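Local coordinates for fucose-specific lectin (Aleuria aurantia, PDB 6GKE), which binds L-fucose, with strongest preference for the alpha-1,6-linked core fucose of glycoproteins, through a six-bladed beta-propeller that forms homodimers, at the interface of chains A and B. Sequence-based numbering; all coordinates share one arbitrary frame. Chains: chain A/B, Fucose-specific lectin.

The interface of chains A and B. Residues chain A 5, 30, 59-60; chain B 2, 30, 309.
B:Leu30 packs its two methyl groups against A:Leu5 and A:Leu59, while its CB and backbone O face A:Leu30, in part of the two-fold interface of the lectin homodimer. Its CB lies 3.7 Å from the carbonyl oxygen O of A:Leu30, the same residue of the other subunit, and A:Leu30 CB meets B:Leu30 O in return, as expected close to the symmetry axis. CG stands anti to the carbonyl carbon (chi1 -60°), pointing away from its own carbonyl; from there chi2 of 177° extends CD1 toward A:Leu59 and leaves CD2 to turn to A:Leu5. CD1 runs tip to tip against A:Leu59, 3.9 Å from that residue's CD1 and slightly farther from its CG. The other branch, CD2, meets A:Leu5 CD1 at 4.0 Å, the two side chains crossing at about a right angle. A forked leucine suits this place because each methyl group can meet a different apolar neighbour without bringing in a polar atom that would need a partner.

Farther along A:Leu59, at its CB, B:Pro309 from the C-terminal segment adds a compact, rigid ring. Its CB packs on A:Leu59 CB, while CG touches A:Phe60. The flat phenyl ring is wide enough to take the proline at its CD2–CE2 side while A:Leu5 CD2 of its own subunit lies 3.7 Å above one face, toward the rim. From the N-terminal segment, the backbone oxygen O of B:Thr2 approaches A:Phe60 CE2 at 3.6 Å.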
ATOM      1  N   LEU A   5      -1.016  -7.066   1.020  1.00  5.10           N
ATOM      2  CA  LEU A   5       0.056  -6.224   0.521  1.00  5.21           C
ATOM      3  C   LEU A   5      -0.494  -5.281  -0.555  1.00  4.82           C
ATOM      4  O   LEU A   5      -1.099  -5.714  -1.537  1.00  4.85           O
ATOM      5  CB  LEU A   5       1.155  -7.123  -0.042  1.00  5.48           C
ATOM      6  CG  LEU A   5       2.351  -6.419  -0.678  1.00  5.88           C
ATOM      7  CD1 LEU A   5       3.193  -5.714   0.375  1.00  6.45           C
ATOM      8  CD2 LEU A   5       3.177  -7.435  -1.458  1.00  6.61           C
ATOM      9  N   LEU A  30       1.868  -9.127   3.836  1.00  5.61           N
ATOM     10  CA  LEU A  30       2.989  -8.214   4.102  1.00  5.89           C
ATOM     11  C   LEU A  30       4.311  -8.967   4.282  1.00  6.07           C
ATOM     12  O   LEU A  30       5.374  -8.374   4.099  1.00  6.94           O
ATOM     13  CB  LEU A  30       2.700  -7.393   5.361  1.00  6.33           C
ATOM     14  CG  LEU A  30       1.445  -6.532   5.310  1.00  6.98           C
ATOM     15  CD1 LEU A  30       1.242  -5.833   6.641  1.00  7.78           C
ATOM     16  CD2 LEU A  30       1.515  -5.521   4.182  1.00  8.49           C
ATOM     17  N   LEU A  59       8.414 -10.586  -2.718  1.00  5.16           N
ATOM     18  CA  LEU A  59       7.446  -9.526  -2.492  1.00  5.24           C
ATOM     19  C   LEU A  59       7.052  -8.932  -3.850  1.00  5.13           C
ATOM     20  O   LEU A  59       7.905  -8.699  -4.701  1.00  5.56           O
ATOM     21  CB  LEU A  59       8.005  -8.461  -1.544  1.00  5.75           C
ATOM     22  CG  LEU A  59       7.810  -8.726  -0.050  1.00  6.84           C
ATOM     23  CD1 LEU A  59       6.343  -8.660   0.344  1.00  7.15           C
ATOM     24  CD2 LEU A  59       8.409 -10.045   0.398  1.00  7.84           C
ATOM     25  N   PHE A  60       5.747  -8.699  -4.031  1.00  4.93           N
ATOM     26  CA  PHE A  60       5.159  -8.136  -5.266  1.00  4.95           C
ATOM     27  C   PHE A  60       5.279  -9.128  -6.432  1.00  4.77           C
ATOM     28  O   PHE A  60       5.181  -8.739  -7.590  1.00  5.19           O
ATOM     29  CB  PHE A  60       5.751  -6.760  -5.604  1.00  5.11           C
ATOM     30  CG  PHE A  60       5.736  -5.817  -4.429  1.00  5.28           C
ATOM     31  CD1 PHE A  60       4.582  -5.136  -4.083  1.00  5.62           C
ATOM     32  CD2 PHE A  60       6.863  -5.639  -3.642  1.00  5.85           C
ATOM     33  CE1 PHE A  60       4.551  -4.301  -2.978  1.00  5.96           C
ATOM     34  CE2 PHE A  60       6.836  -4.794  -2.543  1.00  6.17           C
ATOM     35  CZ  PHE A  60       5.679  -4.130  -2.212  1.00  5.96           C
TER
ATOM     36  N   THR B   2       9.164  -0.818  -3.328  1.00  7.80           N
ATOM     37  CA  THR B   2      10.041  -0.523  -2.207  1.00  7.56           C
ATOM     38  C   THR B   2       9.562  -1.297  -0.980  1.00  6.89           C
ATOM     39  O   THR B   2       8.564  -2.019  -1.036  1.00  7.75           O
ATOM     40  CB  THR B   2      10.097   0.978  -1.895  1.00  8.34           C
ATOM     41  OG1 THR B   2       8.912   1.308  -1.168  1.00 10.54           O
ATOM     42  CG2 THR B   2      10.236   1.841  -3.131  1.00  9.05           C
ATOM     43  N   LEU B  30       7.722  -3.245   5.600  1.00  5.61           N
ATOM     44  CA  LEU B  30       6.713  -4.304   5.444  1.00  5.89           C
ATOM     45  C   LEU B  30       6.751  -5.305   6.603  1.00  6.07           C
ATOM     46  O   LEU B  30       5.753  -5.982   6.850  1.00  6.94           O
ATOM     47  CB  LEU B  30       6.942  -5.047   4.126  1.00  6.33           C
ATOM     48  CG  LEU B  30       6.867  -4.192   2.868  1.00  6.98           C
ATOM     49  CD1 LEU B  30       7.182  -5.036   1.648  1.00  7.78           C
ATOM     50  CD2 LEU B  30       5.506  -3.538   2.726  1.00  8.49           C
ATOM     51  N   PRO B 309      12.906  -4.621  -2.366  1.00  8.28           N
ATOM     52  CA  PRO B 309      12.750  -6.025  -2.009  1.00  8.44           C
ATOM     53  C   PRO B 309      13.610  -6.931  -2.899  1.00  7.76           C
ATOM     54  O   PRO B 309      13.904  -6.604  -4.050  1.00  8.52           O
ATOM     55  CB  PRO B 309      11.260  -6.318  -2.217  1.00  9.56           C
ATOM     56  CG  PRO B 309      10.758  -5.212  -3.121  1.00 10.86           C
ATOM     57  CD  PRO B 309      11.680  -4.033  -2.925  1.00  9.19           C
TER